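Local coordinates for protein 1,4-dihydroxy-6-naphtoate synthase (PDB 1ZBM) that probably converts cyclic dehypoxanthine futalosine into 1,4-dihydroxy-6-naphthoate, a step in menaquinone biosynthesis, at residues Ala54-Glu60 / Leu71-Tyr76; Ala66-Ala70 / Leu257-Tyr261; Pro215-Ile219 / Arg233-Phe237; Ala83-Tyr89 / Met240-Thr246; Ile78-Gly82 / Phe200-Arg205. All blocks are in the same frame, centred on the assembly; numbering follows the deposited sequence.

Interaction 1: residues Ala54-Glu60 / Leu71-Tyr76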
# COMPACT_ATOMS: atom_id res chain seq x y z
N ALA A 54 -12.61 6.93 1.43
CA ALA A 54 -12.84 6.73 0.00
C ALA A 54 -14.27 6.30 -0.29
O ALA A 54 -14.73 6.34 -1.44
CB ALA A 54 -11.86 5.68 -0.54
N PHE A 55 -14.99 5.88 0.75
CA PHE A 55 -16.38 5.45 0.61
C PHE A 55 -17.30 6.64 0.45
O PHE A 55 -18.49 6.48 0.19
CB PHE A 55 -16.79 4.63 1.84
CG PHE A 55 -16.31 3.21 1.80
CD1 PHE A 55 -17.02 2.24 1.09
CD2 PHE A 55 -15.13 2.86 2.44
CE1 PHE A 55 -16.54 0.93 1.02
CE2 PHE A 55 -14.64 1.56 2.37
CZ PHE A 55 -15.34 0.59 1.66
N ASN A 56 -16.75 7.84 0.62
CA ASN A 56 -17.50 9.06 0.47
C ASN A 56 -16.97 9.88 -0.73
O ASN A 56 -17.46 10.98 -1.01
CB ASN A 56 -17.42 9.88 1.76
CG ASN A 56 -18.10 9.20 2.95
OD1 ASN A 56 -19.33 9.12 3.02
ND2 ASN A 56 -17.30 8.70 3.89
N ALA A 57 -15.98 9.34 -1.43
CA ALA A 57 -15.40 10.02 -2.59
C ALA A 57 -14.91 11.40 -2.15
O ALA A 57 -15.17 12.41 -2.81
CB ALA A 57 -16.42 10.15 -3.71
N GLU A 58 -14.20 11.41 -1.03
CA GLU A 58 -13.68 12.63 -0.44
C GLU A 58 -12.66 13.37 -1.28
O GLU A 58 -12.80 14.57 -1.52
CB GLU A 58 -13.07 12.31 0.92
CG GLU A 58 -12.68 13.53 1.73
CD GLU A 58 -13.71 13.90 2.77
OE1 GLU A 58 -13.70 13.28 3.86
OE2 GLU A 58 -14.56 14.79 2.50
N TYR A 59 -11.63 12.67 -1.74
CA TYR A 59 -10.59 13.33 -2.53
C TYR A 59 -10.66 13.02 -4.02
O TYR A 59 -11.24 12.02 -4.43
CB TYR A 59 -9.21 12.96 -1.98
CG TYR A 59 -9.11 13.07 -0.48
CD1 TYR A 59 -9.20 14.31 0.16
CD2 TYR A 59 -8.94 11.94 0.31
CE1 TYR A 59 -9.12 14.41 1.55
CE2 TYR A 59 -8.85 12.03 1.69
CZ TYR A 59 -8.94 13.26 2.31
OH TYR A 59 -8.86 13.33 3.68
N GLU A 60 -10.06 13.89 -4.82
CA GLU A 60 -10.01 13.70 -6.26
C GLU A 60 -9.08 12.54 -6.57
O GLU A 60 -9.36 11.72 -7.44
CB GLU A 60 -9.49 14.95 -6.97
CG GLU A 60 -10.51 16.04 -7.17
CD GLU A 60 -10.70 16.94 -5.97
OE1 GLU A 60 -9.94 16.82 -4.98
OE2 GLU A 60 -11.62 17.79 -6.03
N LEU A 71 -14.45 -2.27 -3.39
CA LEU A 71 -15.68 -1.75 -2.77
C LEU A 71 -15.97 -0.29 -3.15
O LEU A 71 -16.84 0.35 -2.55
CB LEU A 71 -15.60 -1.87 -1.24
CG LEU A 71 -15.61 -3.26 -0.61
CD1 LEU A 71 -15.13 -3.18 0.83
CD2 LEU A 71 -17.02 -3.84 -0.67
N LEU A 72 -15.25 0.24 -4.14
CA LEU A 72 -15.47 1.62 -4.57
C LEU A 72 -15.03 1.91 -6.00
O LEU A 72 -14.67 3.04 -6.34
CB LEU A 72 -14.79 2.57 -3.58
CG LEU A 72 -13.42 2.11 -3.11
CD1 LEU A 72 -12.36 2.71 -4.02
CD2 LEU A 72 -13.19 2.53 -1.66
N ASP A 73 -15.10 0.88 -6.84
CA ASP A 73 -14.73 0.99 -8.24
C ASP A 73 -15.86 1.64 -9.05
O ASP A 73 -15.78 1.75 -10.28
CB ASP A 73 -14.40 -0.40 -8.80
CG ASP A 73 -15.59 -1.34 -8.77
OD1 ASP A 73 -16.29 -1.40 -7.73
OD2 ASP A 73 -15.83 -2.03 -9.78
N ASP A 74 -16.92 2.07 -8.35
CA ASP A 74 -18.05 2.73 -8.98
C ASP A 74 -17.79 4.24 -9.10
O ASP A 74 -18.19 4.88 -10.08
CB ASP A 74 -19.34 2.49 -8.17
CG ASP A 74 -19.22 2.89 -6.71
OD1 ASP A 74 -18.26 2.44 -6.03
OD2 ASP A 74 -20.09 3.66 -6.21
N LYS A 75 -17.11 4.78 -8.10
CA LYS A 75 -16.80 6.20 -8.08
C LYS A 75 -15.33 6.49 -8.40
O LYS A 75 -14.96 7.61 -8.75
CB LYS A 75 -17.15 6.79 -6.71
CG LYS A 75 -18.65 6.92 -6.44
CD LYS A 75 -19.33 7.78 -7.50
CE LYS A 75 -20.64 8.35 -6.99
NZ LYS A 75 -21.43 7.33 -6.26
N TYR A 76 -14.50 5.46 -8.30
CA TYR A 76 -13.07 5.59 -8.55
C TYR A 76 -12.55 4.61 -9.59
O TYR A 76 -13.12 3.54 -9.77
CB TYR A 76 -12.31 5.35 -7.24
CG TYR A 76 -12.32 6.50 -6.26
CD1 TYR A 76 -11.48 7.61 -6.44
CD2 TYR A 76 -13.16 6.49 -5.14
CE1 TYR A 76 -11.48 8.67 -5.54
CE2 TYR A 76 -13.17 7.54 -4.24
CZ TYR A 76 -12.32 8.63 -4.44
OH TYR A 76 -12.35 9.69 -3.57
O HOH W 1 -11.34 9.72 -0.81

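Interaction 2: residues Ala66-Ala70 / Leu257-Tyr261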
# COMPACT_ATOMS: atom_id res chain seq x y z
N ALA A 66 -5.67 -2.31 -2.70
CA ALA A 66 -6.37 -2.97 -3.80
C ALA A 66 -7.68 -3.55 -3.25
O ALA A 66 -8.73 -3.43 -3.89
CB ALA A 66 -5.52 -4.08 -4.41
N HIS A 67 -7.62 -4.16 -2.07
CA HIS A 67 -8.80 -4.73 -1.43
C HIS A 67 -9.94 -3.70 -1.42
O HIS A 67 -11.00 -3.92 -2.02
CB HIS A 67 -8.45 -5.12 0.01
CG HIS A 67 -9.60 -5.66 0.80
ND1 HIS A 67 -9.52 -5.89 2.15
CD2 HIS A 67 -10.85 -6.03 0.43
CE1 HIS A 67 -10.67 -6.38 2.59
NE2 HIS A 67 -11.50 -6.47 1.56
N ALA A 68 -9.72 -2.59 -0.74
CA ALA A 68 -10.70 -1.52 -0.62
C ALA A 68 -11.26 -1.09 -1.98
O ALA A 68 -12.46 -0.87 -2.12
CB ALA A 68 -10.08 -0.33 0.09
N TYR A 69 -10.38 -0.98 -2.97
CA TYR A 69 -10.79 -0.56 -4.31
C TYR A 69 -11.97 -1.35 -4.85
O TYR A 69 -12.83 -0.80 -5.53
CB TYR A 69 -9.62 -0.69 -5.29
CG TYR A 69 -10.01 -0.27 -6.70
CD1 TYR A 69 -10.30 1.06 -6.98
CD2 TYR A 69 -10.19 -1.22 -7.71
CE1 TYR A 69 -10.77 1.44 -8.23
CE2 TYR A 69 -10.66 -0.84 -8.97
CZ TYR A 69 -10.95 0.50 -9.21
OH TYR A 69 -11.46 0.91 -10.42
N ALA A 70 -12.02 -2.65 -4.54
CA ALA A 70 -13.11 -3.48 -5.03
C ALA A 70 -14.47 -3.00 -4.50
O ALA A 70 -15.51 -3.28 -5.10
CB ALA A 70 -12.88 -4.93 -4.65
N LEU A 257 -4.94 -8.47 -10.23
CA LEU A 257 -6.07 -7.89 -9.49
C LEU A 257 -7.31 -8.68 -9.84
O LEU A 257 -8.07 -9.08 -8.96
CB LEU A 257 -6.30 -6.45 -9.89
CG LEU A 257 -5.57 -5.35 -9.13
CD1 LEU A 257 -6.09 -4.03 -9.69
CD2 LEU A 257 -5.84 -5.42 -7.63
N LYS A 258 -7.51 -8.89 -11.14
CA LYS A 258 -8.68 -9.64 -11.59
C LYS A 258 -8.76 -10.94 -10.80
O LYS A 258 -9.81 -11.27 -10.25
CB LYS A 258 -8.59 -9.95 -13.10
CG LYS A 258 -9.91 -10.43 -13.70
CD LYS A 258 -9.71 -11.26 -14.98
CE LYS A 258 -11.03 -11.91 -15.44
NZ LYS A 258 -10.86 -12.92 -16.53
N LYS A 259 -7.64 -11.66 -10.72
CA LYS A 259 -7.58 -12.93 -10.00
C LYS A 259 -7.88 -12.74 -8.51
O LYS A 259 -8.73 -13.42 -7.93
CB LYS A 259 -6.20 -13.57 -10.16
CG LYS A 259 -6.03 -14.87 -9.39
CD LYS A 259 -7.01 -15.90 -9.89
CE LYS A 259 -6.88 -17.21 -9.14
NZ LYS A 259 -7.97 -18.13 -9.59
N LEU A 260 -7.15 -11.81 -7.90
CA LEU A 260 -7.33 -11.51 -6.49
C LEU A 260 -8.82 -11.31 -6.18
O LEU A 260 -9.34 -11.90 -5.24
CB LEU A 260 -6.56 -10.24 -6.12
CG LEU A 260 -6.83 -9.63 -4.75
CD1 LEU A 260 -6.42 -10.60 -3.64
CD2 LEU A 260 -6.03 -8.33 -4.61
N TYR A 261 -9.49 -10.48 -6.98
CA TYR A 261 -10.90 -10.20 -6.77
C TYR A 261 -11.78 -11.43 -6.92
O TYR A 261 -12.68 -11.67 -6.11
CB TYR A 261 -11.37 -9.10 -7.72
CG TYR A 261 -10.76 -7.73 -7.46
CD1 TYR A 261 -10.80 -6.73 -8.43
CD2 TYR A 261 -10.14 -7.43 -6.24
CE1 TYR A 261 -10.25 -5.46 -8.20
CE2 TYR A 261 -9.58 -6.17 -6.00
CZ TYR A 261 -9.64 -5.19 -7.00
OH TYR A 261 -9.09 -3.95 -6.77

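Interaction 3: residues Pro215-Ile219 / Arg233-Phe237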
# COMPACT_ATOMS: atom_id res chain seq x y z
N PRO A 215 17.55 8.63 -6.01
CA PRO A 215 17.18 7.87 -4.81
C PRO A 215 17.63 8.49 -3.50
O PRO A 215 16.89 8.47 -2.51
CB PRO A 215 17.81 6.51 -5.06
CG PRO A 215 19.05 6.86 -5.80
CD PRO A 215 18.54 7.88 -6.80
N ASP A 216 18.83 9.04 -3.47
CA ASP A 216 19.31 9.63 -2.22
C ASP A 216 18.60 10.93 -1.89
O ASP A 216 18.25 11.17 -0.73
CB ASP A 216 20.82 9.82 -2.28
CG ASP A 216 21.55 8.50 -2.39
OD1 ASP A 216 21.45 7.69 -1.43
OD2 ASP A 216 22.21 8.26 -3.43
N GLU A 217 18.38 11.77 -2.89
CA GLU A 217 17.70 13.03 -2.65
C GLU A 217 16.26 12.76 -2.18
O GLU A 217 15.85 13.23 -1.12
CB GLU A 217 17.69 13.87 -3.91
CG GLU A 217 17.26 15.31 -3.68
CD GLU A 217 17.00 16.06 -4.97
OE1 GLU A 217 17.75 15.83 -5.95
OE2 GLU A 217 16.07 16.89 -5.00
N ALA A 218 15.50 12.01 -2.97
CA ALA A 218 14.12 11.71 -2.62
C ALA A 218 13.99 10.98 -1.28
O ALA A 218 13.08 11.24 -0.50
CB ALA A 218 13.47 10.88 -3.73
N ILE A 219 14.92 10.07 -1.00
CA ILE A 219 14.90 9.31 0.24
C ILE A 219 15.21 10.19 1.45
O ILE A 219 14.76 9.93 2.56
CB ILE A 219 15.92 8.16 0.18
CG1 ILE A 219 15.31 6.87 0.75
CG2 ILE A 219 17.21 8.53 0.93
CD1 ILE A 219 14.92 6.96 2.19
N ARG A 233 18.31 0.92 4.51
CA ARG A 233 17.14 0.10 4.70
C ARG A 233 15.90 0.80 4.14
O ARG A 233 15.02 0.17 3.56
CB ARG A 233 16.95 -0.18 6.19
CG ARG A 233 16.45 -1.57 6.50
CD ARG A 233 17.52 -2.39 7.19
NE ARG A 233 16.94 -3.13 8.30
CZ ARG A 233 17.64 -3.82 9.19
NH1 ARG A 233 18.97 -3.87 9.11
NH2 ARG A 233 17.01 -4.46 10.17
N ALA A 234 15.85 2.12 4.30
CA ALA A 234 14.72 2.90 3.79
C ALA A 234 14.72 2.92 2.26
O ALA A 234 13.67 2.79 1.63
CB ALA A 234 14.77 4.32 4.34
N LYS A 235 15.89 3.09 1.66
CA LYS A 235 16.00 3.12 0.20
C LYS A 235 15.52 1.78 -0.33
O LYS A 235 14.76 1.70 -1.30
CB LYS A 235 17.45 3.36 -0.23
CG LYS A 235 17.66 4.57 -1.13
CD LYS A 235 19.11 4.70 -1.55
CE LYS A 235 20.03 4.84 -0.35
NZ LYS A 235 21.47 4.85 -0.72
N ARG A 236 15.99 0.71 0.31
CA ARG A 236 15.62 -0.65 -0.09
C ARG A 236 14.11 -0.84 -0.03
O ARG A 236 13.52 -1.41 -0.95
CB ARG A 236 16.33 -1.65 0.84
CG ARG A 236 15.98 -3.12 0.61
CD ARG A 236 16.65 -3.98 1.69
NE ARG A 236 15.88 -5.19 2.01
CZ ARG A 236 15.99 -5.86 3.15
NH1 ARG A 236 15.25 -6.94 3.36
NH2 ARG A 236 16.85 -5.45 4.08
N PHE A 237 13.48 -0.36 1.04
CA PHE A 237 12.03 -0.48 1.21
C PHE A 237 11.28 0.30 0.14
O PHE A 237 10.35 -0.21 -0.49
CB PHE A 237 11.59 0.02 2.59
CG PHE A 237 10.12 -0.12 2.85
CD1 PHE A 237 9.55 -1.39 3.02
CD2 PHE A 237 9.29 1.00 2.91
CE1 PHE A 237 8.19 -1.54 3.26
CE2 PHE A 237 7.93 0.86 3.15
CZ PHE A 237 7.38 -0.41 3.32

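Interaction 4: residues Ala83-Tyr89 / Met240-Thr246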
# COMPACT_ATOMS: atom_id res chain seq x y z
N ALA A 83 0.72 2.61 -8.09
CA ALA A 83 0.49 1.33 -7.43
C ALA A 83 1.75 0.76 -6.76
O ALA A 83 2.86 1.03 -7.20
CB ALA A 83 -0.06 0.31 -8.43
N SER A 84 1.55 -0.00 -5.70
CA SER A 84 2.67 -0.64 -5.02
C SER A 84 2.41 -2.14 -5.23
O SER A 84 1.33 -2.64 -4.94
CB SER A 84 2.70 -0.27 -3.52
OG SER A 84 1.55 -0.70 -2.83
N VAL A 85 3.41 -2.83 -5.78
CA VAL A 85 3.26 -4.24 -6.10
C VAL A 85 4.41 -5.10 -5.59
O VAL A 85 5.58 -4.83 -5.87
CB VAL A 85 3.12 -4.42 -7.64
CG1 VAL A 85 2.94 -5.89 -8.02
CG2 VAL A 85 1.92 -3.61 -8.13
N GLY A 86 4.08 -6.14 -4.83
CA GLY A 86 5.10 -7.03 -4.31
C GLY A 86 5.46 -8.02 -5.39
O GLY A 86 4.61 -8.40 -6.19
N ASP A 87 6.72 -8.44 -5.43
CA ASP A 87 7.18 -9.40 -6.43
C ASP A 87 8.29 -10.21 -5.77
O ASP A 87 9.47 -9.88 -5.91
CB ASP A 87 7.70 -8.64 -7.66
CG ASP A 87 7.77 -9.51 -8.91
OD1 ASP A 87 7.21 -10.63 -8.90
OD2 ASP A 87 8.37 -9.07 -9.91
N GLY A 88 7.91 -11.26 -5.05
CA GLY A 88 8.89 -12.08 -4.36
C GLY A 88 8.97 -11.68 -2.89
O GLY A 88 9.78 -12.20 -2.12
N TYR A 89 8.10 -10.74 -2.53
CA TYR A 89 8.00 -10.20 -1.17
C TYR A 89 6.67 -9.49 -0.98
O TYR A 89 5.99 -9.17 -1.96
CB TYR A 89 9.12 -9.20 -0.93
CG TYR A 89 9.23 -8.16 -2.03
CD1 TYR A 89 8.25 -7.18 -2.22
CD2 TYR A 89 10.35 -8.15 -2.87
CE1 TYR A 89 8.39 -6.21 -3.22
CE2 TYR A 89 10.49 -7.19 -3.86
CZ TYR A 89 9.52 -6.23 -4.03
OH TYR A 89 9.69 -5.28 -5.01
N MSE A 240 11.46 -1.15 -3.21
CA MSE A 240 10.68 -2.39 -3.28
C MSE A 240 9.26 -2.13 -3.77
O MSE A 240 8.66 -2.97 -4.44
CB MSE A 240 10.60 -3.05 -1.89
CG MSE A 240 11.81 -3.91 -1.52
SE MSE A 240 11.84 -4.44 0.35
CE MSE A 240 10.46 -5.79 0.38
N TYR A 241 8.71 -0.96 -3.42
CA TYR A 241 7.35 -0.62 -3.81
C TYR A 241 7.22 0.61 -4.69
O TYR A 241 6.11 1.13 -4.88
CB TYR A 241 6.49 -0.49 -2.55
CG TYR A 241 6.30 -1.80 -1.83
CD1 TYR A 241 5.55 -2.83 -2.41
CD2 TYR A 241 6.88 -2.03 -0.58
CE1 TYR A 241 5.40 -4.06 -1.77
CE2 TYR A 241 6.73 -3.25 0.07
CZ TYR A 241 5.99 -4.26 -0.53
OH TYR A 241 5.85 -5.47 0.10
N VAL A 242 8.34 1.10 -5.21
CA VAL A 242 8.34 2.26 -6.10
C VAL A 242 9.31 1.93 -7.24
O VAL A 242 10.48 2.29 -7.18
CB VAL A 242 8.83 3.55 -5.38
CG1 VAL A 242 8.80 4.73 -6.34
CG2 VAL A 242 7.99 3.84 -4.15
N ASN A 243 8.81 1.24 -8.26
CA ASN A 243 9.62 0.84 -9.41
C ASN A 243 8.79 0.81 -10.69
O ASN A 243 7.81 1.55 -10.82
CB ASN A 243 10.22 -0.54 -9.17
CG ASN A 243 9.24 -1.50 -8.54
OD1 ASN A 243 8.02 -1.40 -8.77
ND2 ASN A 243 9.75 -2.43 -7.75
N ASP A 244 9.17 -0.05 -11.64
CA ASP A 244 8.44 -0.17 -12.91
C ASP A 244 6.93 -0.28 -12.76
O ASP A 244 6.18 0.41 -13.45
CB ASP A 244 8.91 -1.39 -13.70
CG ASP A 244 10.22 -1.17 -14.39
OD1 ASP A 244 10.34 -0.16 -15.14
OD2 ASP A 244 11.15 -2.00 -14.20
N TYR A 245 6.48 -1.16 -11.87
CA TYR A 245 5.06 -1.39 -11.66
C TYR A 245 4.35 -0.11 -11.22
O TYR A 245 3.18 0.12 -11.56
CB TYR A 245 4.82 -2.47 -10.61
CG TYR A 245 5.38 -3.84 -10.95
CD1 TYR A 245 5.18 -4.41 -12.21
CD2 TYR A 245 6.06 -4.59 -9.99
CE1 TYR A 245 5.66 -5.69 -12.50
CE2 TYR A 245 6.53 -5.86 -10.28
CZ TYR A 245 6.33 -6.41 -11.53
OH TYR A 245 6.80 -7.67 -11.82
N THR A 246 5.05 0.71 -10.45
CA THR A 246 4.51 1.96 -9.95
C THR A 246 4.46 2.98 -11.08
O THR A 246 3.53 3.78 -11.16
CB THR A 246 5.38 2.52 -8.80
OG1 THR A 246 5.85 1.45 -7.98
CG2 THR A 246 4.58 3.50 -7.93
O HOH W 2 1.02 1.66 -11.23
O HOH W 3 8.06 -5.04 -7.30

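Interaction 5: residues Ile78-Gly82 / Phe200-Arg205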
# COMPACT_ATOMS: atom_id res chain seq x y z
N ILE A 78 -8.72 2.92 -11.27
CA ILE A 78 -7.30 2.77 -10.97
C ILE A 78 -6.43 3.61 -11.88
O ILE A 78 -6.57 3.58 -13.10
CB ILE A 78 -6.86 1.31 -11.10
CG1 ILE A 78 -7.77 0.41 -10.26
CG2 ILE A 78 -5.42 1.17 -10.61
CD1 ILE A 78 -7.69 -1.06 -10.63
N LEU A 79 -5.53 4.38 -11.28
CA LEU A 79 -4.62 5.23 -12.06
C LEU A 79 -3.43 4.36 -12.50
O LEU A 79 -2.92 3.56 -11.72
CB LEU A 79 -4.15 6.40 -11.21
CG LEU A 79 -3.53 7.55 -11.97
CD1 LEU A 79 -4.58 8.29 -12.80
CD2 LEU A 79 -2.89 8.50 -10.95
N SER A 80 -2.98 4.51 -13.73
CA SER A 80 -1.88 3.68 -14.21
C SER A 80 -0.60 3.79 -13.39
O SER A 80 0.18 2.85 -13.35
CB SER A 80 -1.59 3.99 -15.67
OG SER A 80 -2.77 3.79 -16.46
N ALA A 81 -0.40 4.92 -12.71
CA ALA A 81 0.79 5.14 -11.90
C ALA A 81 0.50 5.33 -10.42
O ALA A 81 -0.52 5.93 -10.04
CB ALA A 81 1.55 6.35 -12.43
N GLY A 82 1.40 4.84 -9.57
CA GLY A 82 1.24 4.99 -8.14
C GLY A 82 1.04 3.69 -7.39
O GLY A 82 1.17 3.67 -6.16
N PHE A 200 -2.61 14.79 -14.35
CA PHE A 200 -2.13 14.24 -13.09
C PHE A 200 -1.33 12.97 -13.31
O PHE A 200 -0.36 12.71 -12.59
CB PHE A 200 -3.28 13.94 -12.15
CG PHE A 200 -2.82 13.42 -10.83
CD1 PHE A 200 -2.33 14.29 -9.87
CD2 PHE A 200 -2.78 12.06 -10.60
CE1 PHE A 200 -1.81 13.79 -8.68
CE2 PHE A 200 -2.26 11.56 -9.41
CZ PHE A 200 -1.77 12.43 -8.46
N LEU A 201 -1.74 12.17 -14.29
CA LEU A 201 -1.03 10.94 -14.59
C LEU A 201 0.39 11.30 -15.01
O LEU A 201 1.35 10.65 -14.60
CB LEU A 201 -1.71 10.19 -15.73
CG LEU A 201 -0.83 9.07 -16.25
CD1 LEU A 201 -0.59 8.06 -15.15
CD2 LEU A 201 -1.51 8.41 -17.45
N ARG A 202 0.51 12.35 -15.82
CA ARG A 202 1.81 12.82 -16.31
C ARG A 202 2.68 13.30 -15.15
O ARG A 202 3.86 12.95 -15.07
CB ARG A 202 1.63 13.98 -17.31
CG ARG A 202 2.95 14.48 -17.93
CD ARG A 202 2.74 15.70 -18.82
NE ARG A 202 2.42 16.89 -18.02
CZ ARG A 202 3.31 17.54 -17.27
NH1 ARG A 202 4.57 17.14 -17.23
NH2 ARG A 202 2.93 18.58 -16.54
N ALA A 203 2.10 14.08 -14.25
CA ALA A 203 2.84 14.60 -13.11
C ALA A 203 3.23 13.48 -12.17
O ALA A 203 4.30 13.50 -11.57
CB ALA A 203 2.02 15.64 -12.38
N MSE A 204 2.34 12.50 -12.03
CA MSE A 204 2.58 11.38 -11.13
C MSE A 204 3.76 10.56 -11.63
O MSE A 204 4.66 10.21 -10.85
CB MSE A 204 1.33 10.50 -11.03
CG MSE A 204 1.38 9.46 -9.92
SE MSE A 204 1.42 10.19 -8.11
CE MSE A 204 3.24 9.69 -7.59
N ARG A 205 3.77 10.24 -12.92
CA ARG A 205 4.85 9.46 -13.51
C ARG A 205 6.19 10.18 -13.39
O ARG A 205 7.21 9.56 -13.09
CB ARG A 205 4.56 9.19 -14.99
CG ARG A 205 3.55 8.09 -15.19
CD ARG A 205 3.28 7.85 -16.65
NE ARG A 205 2.54 6.60 -16.82
CZ ARG A 205 1.71 6.35 -17.82
NH1 ARG A 205 1.51 7.26 -18.76
NH2 ARG A 205 1.10 5.18 -17.88

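Interaction 1: residues Ala54-Glu60 / Leu71-Tyr76
The Y76 ring enters the 54-60 loop edge first: the backbone oxygens of A54, Y59 and E60 all lie near its plane, with A54 O 3.4 Å from Y76 CE2. L72 CD2 lies over one face of the F55 ring, 4.4 Å from F55 CE2, while L71 CD1 sits in plane at its edge and L71 CB comes within 3.7 Å of F55 CE1. With CG anti to the carbonyl carbon (chi1 -77°), Y76 reaches into the loop and makes the one direct hydrogen bond of the contact, its OH giving the proton to Y59 O at 2.7 Å, in the carbonyl plane and on a lone pair. A water donates to the same Y76 OH (2.9 Å) and accepts from Y59 N. A54 CB presses on L72 CD2 at 3.6 Å. A phenylalanine in place of Y76 would probably leave Y59 O without its donor and the bridging water with one fewer partner. Y59 turns its own hydroxyl away, to E45 and K53. The contact joins the loop after helix 47-53 to the turn between helix 66-69 and strand 76-86; A54 and L72 both rest on I64 of strand 61-65, and Y76 also touches strand 181-189.

Interaction 2: residues Ala66-Ala70 / Leu257-Tyr261
Y261 reaches across to helix 66-69 and meets Y69 at about a right angle, Y261 OH lying in plane at the edge of the Y69 ring, 3.1 Å from Y69 CD2. With CG anti to the carbonyl carbon (chi1 -67°), the Y261 side chain leans from its own helix toward the other one. There its OH donates to A66 O at 2.9 Å, approaching from above the carbonyl plane, 36° out of it. A70 N also makes a weak bond to that oxygen. The methyl of A70 lies over one face of the Y261 ring, a CH-pi contact 4.0 Å from A70 CB to the ring centroid, and the backbone of L257 backs the opposite face. Next to this bond, A66 CB packs on L257 CD2 at 3.5 Å and more distantly on L260 CD2. The polar end of Y69 is held elsewhere, by Y76 O. A66 also touches T114, a predicted substrate-binding residue, and H67 N bonds to the T114 hydroxyl. Here the late helix 251-265 closes back on the short helix that follows strand 61-65 in the five-stranded mixed sheet containing strand 11-16, within a fold of the periplasmic-binding-protein type, and beside the probable substrate site.

Interaction 3: residues Pro215-Ile219 / Arg233-Phe237
A salt bridge laid over a small apolar patch joins D216 and I219 of helix 215-222 to K235 and A234 of helix 231-241, centred about 17 Å from the chain's centre. K235 NZ donates to D216 OD1 at 2.9 Å, meeting it on the syn side and only 16° out of the carboxylate plane. The lysine gets there by bending at chi3 (-59°), which brings its ammonium to D216. K235 NZ is shared with E232 on its own helix, its stronger polar partner, and the ammonium is likely to be well stabilised between two carboxylates. The two short helical segments run almost perpendicular, at 100°, with axes 10.4 Å apart, a near-perpendicular helix-helix crossing in a fold of the periplasmic-binding-protein type. Beside the ion pair the aliphatic part of K235 crosses I219 at about a right angle, K235 CG lying 3.8 Å from I219 CG1. I219 CD1 packs on A234 CB at 3.4 Å. P215 CB flanks the lysine chain more loosely, 4.2 Å from K235 CD. On the buried side, I219 and A218 rest on F24 of helix 20-30, while A234 touches M223.

Interaction 4: residues Ala83-Tyr89 / Met240-Thr246
Two tyrosine hydroxyls donate across the contact: Y89 OH to M240 O at 2.6 Å, in the carbonyl plane and on a lone pair, and Y245 OH to D87 OD2 at 2.8 Å, from well above the carboxylate plane. One water gives protons to V85 O and Y89 OH and accepts from N243 ND2. T246 OG1 lies 3.1 Å from A83 O, though its proton could equally go to Y241 O. Aromatic contacts centre on Y89, whose CG lies between the backbone N and the carbonyl carbon (chi1 50°), setting the ring against M240 and Y241. Its edge points at the Y241 face in a T-shaped pair, centroids 5.6 Å apart, planes at 84°. CE of selenomethionine M240 makes a CH-pi contact over one Y89 face, 3.9 Å from the centroid, its selenium farther above in a Met-aromatic contact. A leucine replacing Y89 would probably leave M240 O without its donor and the Y241 face without its edge partner. V85 CB packs on Y245 CD2 at 3.8 Å. Y241 OH goes to Q155. The contact fastens the end of helix 231-241 and the start of helix 244-247 to strand 76-86, in a periplasmic-binding-protein-type fold, near the predicted proton acceptor H152.

Interaction 5: residues Ile78-Gly82 / Phe200-Arg205
L79 and A81 drive into the face of helix 194-213 and make the close half of this contact. L79 CD2 meets the F200 ring at its edge, in plane, 3.5 Å from F200 CE2, and the two side chains cross at about a right angle. Extended from the helix with CG anti to the backbone N (chi1 -178°), the F200 side chain brings that edge up to the leucine. A81 CB fits among three helix side chains: L201 CD1 at 3.9 Å, the CG of selenomethionine M204 at 4.0 Å and R205 CG at 3.8 Å. All of this is apolar, with no hydrogen bond passing between the segments. In this fold of the periplasmic-binding-protein type, strand 76-86 is an outermost strand of its mixed sheet, interrupted here, and helix 194-213 packs against the interruption, with helix 20-30 behind F200 and M204. The other side, with S80 and R205, is partly exposed. S80 CB stays 4.2 Å from L201 CD1, and R205 NH2 stands obliquely to it. The arginine chain runs extended from CG to NE past A81, and the methyl L201 CD2 lies over one face of its guanidinium. Its polar end is spoken for elsewhere: NE bonds to Y247 O, and NH2 more weakly to N248. S80 itself is linked through its backbone to M249, so the stretch after helix 244-247 borders this looser side.

Overall arrangement
Interaction 2 is the most buried of the five; the others each run from buried residues to partly exposed or exposed ones. Interactions 4 and 5 share strand 76-86 and meet where T246 O approaches G82 N, while interactions 3 and 4 both use helix 231-241. Interaction 1 touches interaction 2 through Y69 and Y76, and interaction 5 touches it through I78. Chemistry follows place: tyrosine hydroxyls on backbone oxygens recur in interactions 1, 2 and 4, interaction 5 is almost wholly apolar, with no hydrogen bond across it, and the ion pair of interaction 3 belongs to the periphery. Interactions 1 and 3 lie on opposite sides of the chain's centre, their centres about 31 Å apart.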